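CooJ (Rhodospirillum rubrum, PDB 6HK5) acts as a nickel-binding metallochaperone, an accessory protein of carbon monoxide dehydrogenase that works as a histidine-rich dimer. Local coordinates at the interface of chains A and B. Numbering follows the deposited sequence. Chains: chain A/B, CooJ.

Contact 1: the interface of chains A and B. Residues chain A 30, 33-34, 37, 43, 47; chain B 9, 12, 16, 64, 68.
OE1, the amide oxygen of A:Gln33, rests against the backbone and side chain of B:Leu12, 3.7 Å from CA, without a hydrogen bond. The patch is an apolar layer of the CooJ dimer, here truncated to its N-terminal part with two helices per chain, where the end of A helix 5-35, A:Leu37 in the loop and the start of A helix 42-67 close around B helix 7-33. B:Leu12 is the wedge. Its CD1 branch lies against CB of A:Gln33 and, more loosely, CG2 of A:Ile30; the CD2 branch of B:Leu12 meets CD1 of A:Leu37 tip to tip at 3.6 Å. Between the branches, CG of B:Leu12 faces the CD1 tip of A:Ile47 at 3.9 Å. The torsions are twisted (chi1 -153°, chi2 26°), a possible cost of fitting both branches among these partners. One turn on, CD2 of B:Leu16 touches CG2 of A:Ile30 at 3.8 Å, the two side chains crossing obliquely, while its CD1 branch turns to A:Ile47. CG1 of B:Val64 comes in at about a right angle to A:Ile47, 3.9 Å from its CG1, and also touches CD1 of A:Leu43. A:Leu43 and B:Arg9 run past each other in opposite directions; the arginine chain bends at chi3 (70°), and one guanidinium face is turned to the leucine. Methyl CD2 of A:Leu43 sits over the middle of that face, 3.7 Å from CZ of B:Arg9.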
loop_
_atom_site.group_PDB
_atom_site.type_symbol
_atom_site.label_atom_id
_atom_site.label_comp_id
_atom_site.label_asym_id
_atom_site.label_seq_id
_atom_site.Cartn_x
_atom_site.Cartn_y
_atom_site.Cartn_z
ATOM N N ILE A 30 -0.073 15.813 7.260
ATOM C CA ILE A 30 0.079 15.587 8.687
ATOM C C ILE A 30 0.851 16.732 9.318
ATOM O O ILE A 30 0.577 17.115 10.460
ATOM C CB ILE A 30 0.734 14.219 8.932
ATOM C CG1 ILE A 30 -0.261 13.110 8.569
ATOM C CG2 ILE A 30 1.175 14.067 10.380
ATOM C CD1 ILE A 30 0.379 11.756 8.355
ATOM N N GLN A 33 -1.795 19.567 9.919
ATOM C CA GLN A 33 -2.618 19.201 11.070
ATOM C C GLN A 33 -1.817 19.272 12.368
ATOM O O GLN A 33 -2.324 19.729 13.400
ATOM C CB GLN A 33 -3.214 17.808 10.877
ATOM C CG GLN A 33 -4.265 17.730 9.779
ATOM C CD GLN A 33 -4.923 16.352 9.705
ATOM O OE1 GLN A 33 -5.147 15.709 10.723
ATOM N NE2 GLN A 33 -5.209 15.891 8.499
ATOM N N ARG A 34 -0.555 18.847 12.335
ATOM C CA ARG A 34 0.239 18.874 13.557
ATOM C C ARG A 34 0.462 20.303 14.036
ATOM O O ARG A 34 0.587 20.546 15.247
ATOM C CB ARG A 34 1.566 18.145 13.329
ATOM C CG ARG A 34 2.586 18.302 14.443
ATOM C CD ARG A 34 3.506 19.501 14.236
ATOM N NE ARG A 34 4.488 19.568 15.314
ATOM C CZ ARG A 34 4.224 20.086 16.506
ATOM N NH1 ARG A 34 3.016 20.602 16.760
ATOM N NH2 ARG A 34 5.164 20.094 17.438
ATOM N N LEU A 37 -1.920 21.747 16.613
ATOM C CA LEU A 37 -1.891 21.238 17.970
ATOM C C LEU A 37 -1.509 22.349 18.935
ATOM O O LEU A 37 -0.933 23.371 18.552
ATOM C CB LEU A 37 -0.918 20.065 18.077
ATOM C CG LEU A 37 -1.527 18.788 17.493
ATOM C CD1 LEU A 37 -0.486 17.690 17.268
ATOM C CD2 LEU A 37 -2.624 18.309 18.420
ATOM N N LEU A 43 2.499 15.523 22.109
ATOM C CA LEU A 43 2.117 14.836 20.878
ATOM C C LEU A 43 2.819 15.442 19.667
ATOM O O LEU A 43 3.279 14.715 18.778
ATOM C CB LEU A 43 0.597 14.892 20.697
ATOM C CG LEU A 43 0.080 14.223 19.429
ATOM C CD1 LEU A 43 0.545 12.770 19.380
ATOM C CD2 LEU A 43 -1.439 14.321 19.335
ATOM N N ILE A 47 5.289 13.633 16.845
ATOM C CA ILE A 47 4.931 13.684 15.433
ATOM C C ILE A 47 6.065 14.279 14.602
ATOM O O ILE A 47 6.368 13.782 13.509
ATOM C CB ILE A 47 3.602 14.446 15.241
ATOM C CG1 ILE A 47 2.419 13.615 15.758
ATOM C CG2 ILE A 47 3.362 14.779 13.771
ATOM C CD1 ILE A 47 1.095 14.371 15.680
ATOM N N ARG B 9 -7.457 15.255 17.552
ATOM C CA ARG B 9 -6.411 14.246 17.758
ATOM C C ARG B 9 -6.805 12.919 17.135
ATOM O O ARG B 9 -5.931 12.173 16.669
ATOM C CB ARG B 9 -6.123 14.072 19.252
ATOM C CG ARG B 9 -5.370 15.238 19.867
ATOM C CD ARG B 9 -5.347 15.144 21.378
ATOM N NE ARG B 9 -4.511 14.052 21.864
ATOM C CZ ARG B 9 -3.380 14.227 22.535
ATOM N NH1 ARG B 9 -2.687 13.181 22.955
ATOM N NH2 ARG B 9 -2.949 15.455 22.804
ATOM N N LEU B 12 -6.000 13.175 13.309
ATOM C CA LEU B 12 -4.555 13.022 13.219
ATOM C C LEU B 12 -4.146 11.555 13.382
ATOM O O LEU B 12 -3.351 11.017 12.595
ATOM C CB LEU B 12 -3.924 13.908 14.293
ATOM C CG LEU B 12 -2.525 14.483 14.170
ATOM C CD1 LEU B 12 -2.088 14.640 12.724
ATOM C CD2 LEU B 12 -2.530 15.820 14.892
ATOM N N LEU B 16 -2.057 9.110 10.792
ATOM C CA LEU B 16 -0.819 8.446 11.169
ATOM C C LEU B 16 -0.958 6.928 11.069
ATOM O O LEU B 16 -0.063 6.244 10.556
ATOM C CB LEU B 16 -0.425 8.894 12.574
ATOM C CG LEU B 16 -0.149 10.407 12.604
ATOM C CD1 LEU B 16 -0.360 10.979 13.984
ATOM C CD2 LEU B 16 1.258 10.678 12.142
ATOM N N VAL B 64 4.002 7.375 18.491
ATOM C CA VAL B 64 2.887 8.314 18.375
ATOM C C VAL B 64 1.556 7.589 18.541
ATOM O O VAL B 64 0.697 7.987 19.342
ATOM C CB VAL B 64 2.948 9.048 17.026
ATOM C CG1 VAL B 64 1.724 9.933 16.866
ATOM C CG2 VAL B 64 4.218 9.865 16.936
ATOM N N LEU B 68 -1.217 8.526 21.766
ATOM C CA LEU B 68 -2.612 8.857 21.459
ATOM C C LEU B 68 -2.736 8.953 19.959
ATOM O O LEU B 68 -2.035 9.741 19.316
ATOM C CB LEU B 68 -3.079 10.158 22.116
ATOM O OXT LEU B 68 -3.541 8.237 19.366
#

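Contact 2: the interface of chains A and B. Residues chain A 12, 15-16, 19, 61; chain B 22, 26, 29-30, 54.
B:His26 pushes its side chain between A:Tyr15, A:Phe19 and A:Leu61, with CG anti to the backbone N (chi1 163°). CB of B:His26 lies 3.5 Å from CE1 of A:Phe19. Beyond CG the imidazole stacks on that phenyl ring, the planes 19° apart, with ND1 over the centre of the phenyl. ND1 of B:His26 also makes a short hydrogen bond of 2.5 Å to the phenol OH of A:Tyr15; the oxygen is tilted a little out of the imidazole plane, away from A:Phe19. Next, CE1 of B:His26 meets CD2 of A:Leu16 at 3.7 Å, the methyl lying in plane at the ring's edge. At the tip, NE2 of B:His26 faces the branches of A:Leu61, 3.4 Å from CD1. The tyrosine ring is held in turn by B:Glu29, whose CG, anti to the backbone N (chi1 -165°), lies over the middle of one face, 3.7 Å from CZ of A:Tyr15; CB of A:Phe19 lies toward the rim of the opposite face. A phenylalanine in place of A:Tyr15 would probably leave ND1 of B:His26 without its hydrogen-bond mate and the imidazole freer to turn. B:His22 and B:His26, spaced as HXXXH on one helix, belong to the nickel site of the protein, but in this copy they point apart and form no chelate. The patch thus joins the hairpins of the dimer and ties a nickel-site histidine to the partner chain.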
loop_
_atom_site.group_PDB
_atom_site.type_symbol
_atom_site.label_atom_id
_atom_site.label_comp_id
_atom_site.label_asym_id
_atom_site.label_seq_id
_atom_site.Cartn_x
_atom_site.Cartn_y
_atom_site.Cartn_z
ATOM N N LEU A 12 9.833 -1.735 -10.330
ATOM C CA LEU A 12 10.063 -1.199 -8.993
ATOM C C LEU A 12 10.381 0.287 -9.053
ATOM O O LEU A 12 9.882 1.069 -8.234
ATOM C CB LEU A 12 11.178 -1.969 -8.301
ATOM C CG LEU A 12 11.596 -1.394 -6.958
ATOM C CD1 LEU A 12 10.504 -1.591 -5.919
ATOM C CD2 LEU A 12 12.887 -2.049 -6.511
ATOM N N TYR A 15 7.002 1.928 -9.068
ATOM C CA TYR A 15 6.346 1.895 -7.766
ATOM C C TYR A 15 6.997 2.878 -6.800
ATOM O O TYR A 15 6.312 3.538 -6.006
ATOM C CB TYR A 15 6.385 0.470 -7.188
ATOM C CG TYR A 15 6.294 0.496 -5.682
ATOM C CD1 TYR A 15 5.052 0.613 -5.041
ATOM C CD2 TYR A 15 7.447 0.490 -4.896
ATOM C CE1 TYR A 15 4.967 0.677 -3.657
ATOM C CE2 TYR A 15 7.377 0.561 -3.516
ATOM C CZ TYR A 15 6.134 0.656 -2.906
ATOM O OH TYR A 15 6.061 0.740 -1.544
ATOM N N LEU A 16 8.324 2.967 -6.838
ATOM C CA LEU A 16 9.046 3.828 -5.901
ATOM C C LEU A 16 8.742 5.303 -6.139
ATOM O O LEU A 16 8.608 6.068 -5.182
ATOM C CB LEU A 16 10.557 3.576 -5.991
ATOM C CG LEU A 16 11.137 2.357 -5.267
ATOM C CD1 LEU A 16 12.646 2.271 -5.441
ATOM C CD2 LEU A 16 10.798 2.423 -3.793
ATOM N N PHE A 19 5.202 6.025 -4.990
ATOM C CA PHE A 19 5.134 5.921 -3.536
ATOM C C PHE A 19 5.750 7.136 -2.866
ATOM O O PHE A 19 5.218 7.644 -1.870
ATOM C CB PHE A 19 5.845 4.654 -3.070
ATOM C CG PHE A 19 5.965 4.539 -1.572
ATOM C CD1 PHE A 19 4.952 3.964 -0.826
ATOM C CD2 PHE A 19 7.090 5.008 -0.909
ATOM C CE1 PHE A 19 5.060 3.856 0.560
ATOM C CE2 PHE A 19 7.210 4.906 0.471
ATOM C CZ PHE A 19 6.193 4.330 1.207
ATOM N N LEU A 61 15.443 6.202 0.176
ATOM C CA LEU A 61 14.698 5.543 -0.894
ATOM C C LEU A 61 15.015 6.172 -2.243
ATOM O O LEU A 61 15.088 5.475 -3.265
ATOM C CB LEU A 61 13.201 5.609 -0.625
ATOM C CG LEU A 61 12.581 4.422 0.101
ATOM C CD1 LEU A 61 11.083 4.688 0.272
ATOM C CD2 LEU A 61 12.845 3.119 -0.664
ATOM N N HIS B 22 1.372 2.565 5.254
ATOM C CA HIS B 22 2.266 2.766 4.111
ATOM C C HIS B 22 3.687 2.288 4.399
ATOM O O HIS B 22 4.351 1.719 3.528
ATOM C CB HIS B 22 2.296 4.241 3.727
ATOM C CG HIS B 22 1.228 4.645 2.761
ATOM N ND1 HIS B 22 1.023 3.994 1.563
ATOM C CD2 HIS B 22 0.327 5.657 2.804
ATOM C CE1 HIS B 22 0.036 4.584 0.913
ATOM N NE2 HIS B 22 -0.410 5.590 1.650
ATOM N N HIS B 26 5.007 -0.834 2.469
ATOM C CA HIS B 26 6.107 -0.591 1.548
ATOM C C HIS B 26 7.295 -1.498 1.833
ATOM O O HIS B 26 7.986 -1.943 0.904
ATOM C CB HIS B 26 6.526 0.870 1.637
ATOM C CG HIS B 26 7.872 1.141 1.062
ATOM N ND1 HIS B 26 8.059 1.434 -0.271
ATOM C CD2 HIS B 26 9.096 1.180 1.639
ATOM C CE1 HIS B 26 9.345 1.635 -0.493
ATOM N NE2 HIS B 26 9.997 1.480 0.646
ATOM N N GLU B 29 6.425 -4.537 0.195
ATOM C CA GLU B 29 6.645 -4.407 -1.247
ATOM C C GLU B 29 8.090 -4.708 -1.614
ATOM O O GLU B 29 8.363 -5.518 -2.501
ATOM C CB GLU B 29 6.279 -3.006 -1.742
ATOM C CG GLU B 29 6.159 -3.005 -3.272
ATOM C CD GLU B 29 4.822 -3.536 -3.728
ATOM O OE1 GLU B 29 3.841 -3.188 -3.062
ATOM O OE2 GLU B 29 4.770 -4.340 -4.683
ATOM N N ILE B 30 9.034 -4.030 -0.966
ATOM C CA ILE B 30 10.445 -4.267 -1.234
ATOM C C ILE B 30 10.764 -5.753 -1.116
ATOM O O ILE B 30 11.414 -6.341 -1.990
ATOM C CB ILE B 30 11.304 -3.413 -0.283
ATOM C CG1 ILE B 30 11.054 -1.932 -0.566
ATOM C CG2 ILE B 30 12.795 -3.775 -0.369
ATOM C CD1 ILE B 30 11.286 -1.527 -1.996
HETATM N N MSE B 54 13.179 2.940 7.090
HETATM C CA MSE B 54 11.748 2.674 7.251
HETATM C C MSE B 54 11.442 2.164 8.656
HETATM O O MSE B 54 10.473 2.607 9.287
HETATM C CB MSE B 54 11.230 1.656 6.222
HETATM C CG MSE B 54 10.999 2.170 4.789
HETATM SE SE MSE B 54 9.987 3.872 4.490
HETATM C CE MSE B 54 8.872 3.996 5.997
#

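Contact 3: the interface of chains A and B. Residues chain A 29-30, 33; chain B 11-12, 15.
This is an antiparallel helix-helix interface of the CooJ homodimer, where the C-terminal part of A helix 5-35 packs on the N-terminal part of B helix 7-33 and holds two helical hairpins together. A:Gln33 spans B:Tyr15 and B:Arg11. The extended chain of A:Gln33 brings its amide nitrogen NE2 over one face of the tyrosine, toward the rim and 3.3 Å from CE1 of B:Tyr15, with the amide plane nearly upright on the ring (88°). NE2 of A:Gln33 also lies 3.5 Å from NE of B:Arg11, a contact without a hydrogen bond, the amide and guanidinium planes being only 24° apart. Within chain B the CE1 edge of B:Tyr15 points at the face of the guanidinium of B:Arg11, which may steady the ring beneath the amide. A:Ile30 passes alongside the root of the tyrosine in the opposite direction, CG1 3.8 Å from CB of B:Tyr15. Farther out, the carboxylate of A:Glu29 stands across the ring plane, with OE1 3.7 Å from CE2 of B:Tyr15. The tyrosine ring gets there with CG anti to the carbonyl carbon (chi1 -85°). OE2 of A:Glu29 and NH2 of B:Arg11 remain 6.1 Å apart, so any attraction between their charges would act at a distance.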
loop_
_atom_site.group_PDB
_atom_site.type_symbol
_atom_site.label_atom_id
_atom_site.label_comp_id
_atom_site.label_asym_id
_atom_site.label_seq_id
_atom_site.Cartn_x
_atom_site.Cartn_y
_atom_site.Cartn_z
ATOM N N GLU A 29 0.305 16.946 4.657
ATOM C CA GLU A 29 -0.988 16.958 5.338
ATOM C C GLU A 29 -0.806 16.840 6.835
ATOM O O GLU A 29 -1.361 17.624 7.612
ATOM C CB GLU A 29 -1.856 15.784 4.870
ATOM C CG GLU A 29 -2.567 15.907 3.546
ATOM C CD GLU A 29 -3.288 14.603 3.181
ATOM O OE1 GLU A 29 -2.678 13.505 3.301
ATOM O OE2 GLU A 29 -4.472 14.674 2.781
ATOM N N ILE A 30 -0.073 15.813 7.260
ATOM C CA ILE A 30 0.079 15.587 8.687
ATOM C C ILE A 30 0.851 16.732 9.318
ATOM O O ILE A 30 0.577 17.115 10.460
ATOM C CB ILE A 30 0.734 14.219 8.932
ATOM C CG1 ILE A 30 -0.261 13.110 8.569
ATOM C CG2 ILE A 30 1.175 14.067 10.380
ATOM C CD1 ILE A 30 0.379 11.756 8.355
ATOM N N GLN A 33 -1.795 19.567 9.919
ATOM C CA GLN A 33 -2.618 19.201 11.070
ATOM C C GLN A 33 -1.817 19.272 12.368
ATOM O O GLN A 33 -2.324 19.729 13.400
ATOM C CB GLN A 33 -3.214 17.808 10.877
ATOM C CG GLN A 33 -4.265 17.730 9.779
ATOM C CD GLN A 33 -4.923 16.352 9.705
ATOM O OE1 GLN A 33 -5.147 15.709 10.723
ATOM N NE2 GLN A 33 -5.209 15.891 8.499
ATOM N N ARG B 11 -8.561 12.480 14.298
ATOM C CA ARG B 11 -8.313 12.593 12.863
ATOM C C ARG B 11 -6.829 12.451 12.559
ATOM O O ARG B 11 -6.425 11.691 11.669
ATOM C CB ARG B 11 -8.858 13.926 12.346
ATOM C CG ARG B 11 -8.539 14.248 10.898
ATOM C CD ARG B 11 -9.182 15.571 10.500
ATOM N NE ARG B 11 -8.621 16.172 9.288
ATOM C CZ ARG B 11 -9.058 15.917 8.058
ATOM N NH1 ARG B 11 -10.058 15.059 7.875
ATOM N NH2 ARG B 11 -8.501 16.512 7.011
ATOM N N LEU B 12 -6.000 13.175 13.309
ATOM C CA LEU B 12 -4.555 13.022 13.219
ATOM C C LEU B 12 -4.146 11.555 13.382
ATOM O O LEU B 12 -3.351 11.017 12.595
ATOM C CB LEU B 12 -3.924 13.908 14.293
ATOM C CG LEU B 12 -2.525 14.483 14.170
ATOM C CD1 LEU B 12 -2.088 14.640 12.724
ATOM C CD2 LEU B 12 -2.530 15.820 14.892
ATOM N N TYR B 15 -4.795 9.524 10.251
ATOM C CA TYR B 15 -3.789 9.802 9.231
ATOM C C TYR B 15 -2.490 9.071 9.534
ATOM O O TYR B 15 -1.892 8.447 8.646
ATOM C CB TYR B 15 -3.545 11.304 9.104
ATOM C CG TYR B 15 -4.524 11.969 8.181
ATOM C CD1 TYR B 15 -5.773 12.380 8.643
ATOM C CD2 TYR B 15 -4.222 12.170 6.844
ATOM C CE1 TYR B 15 -6.686 12.999 7.805
ATOM C CE2 TYR B 15 -5.134 12.779 5.994
ATOM C CZ TYR B 15 -6.368 13.182 6.481
ATOM O OH TYR B 15 -7.283 13.786 5.649
#

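Contact 1 and contact 3 adjoin, their C-alpha centres about 6 Å apart, and share A:Ile30, A:Gln33 and B:Leu12: one is the apolar interior, the other a more polar flank of the same helix pair. Contact 2 lies toward the other end of the dimer, its C-alpha centre about 23 Å from that of contact 1 and about 21 Å from that of contact 3. There residues 12, 15, 29 and 30 recur with the chains exchanged, as the two-fold relation leads one to expect, although the symmetry is broken locally at Tyr15, whose first torsion differs between the chains. The antiparallel first helices run through all three contacts.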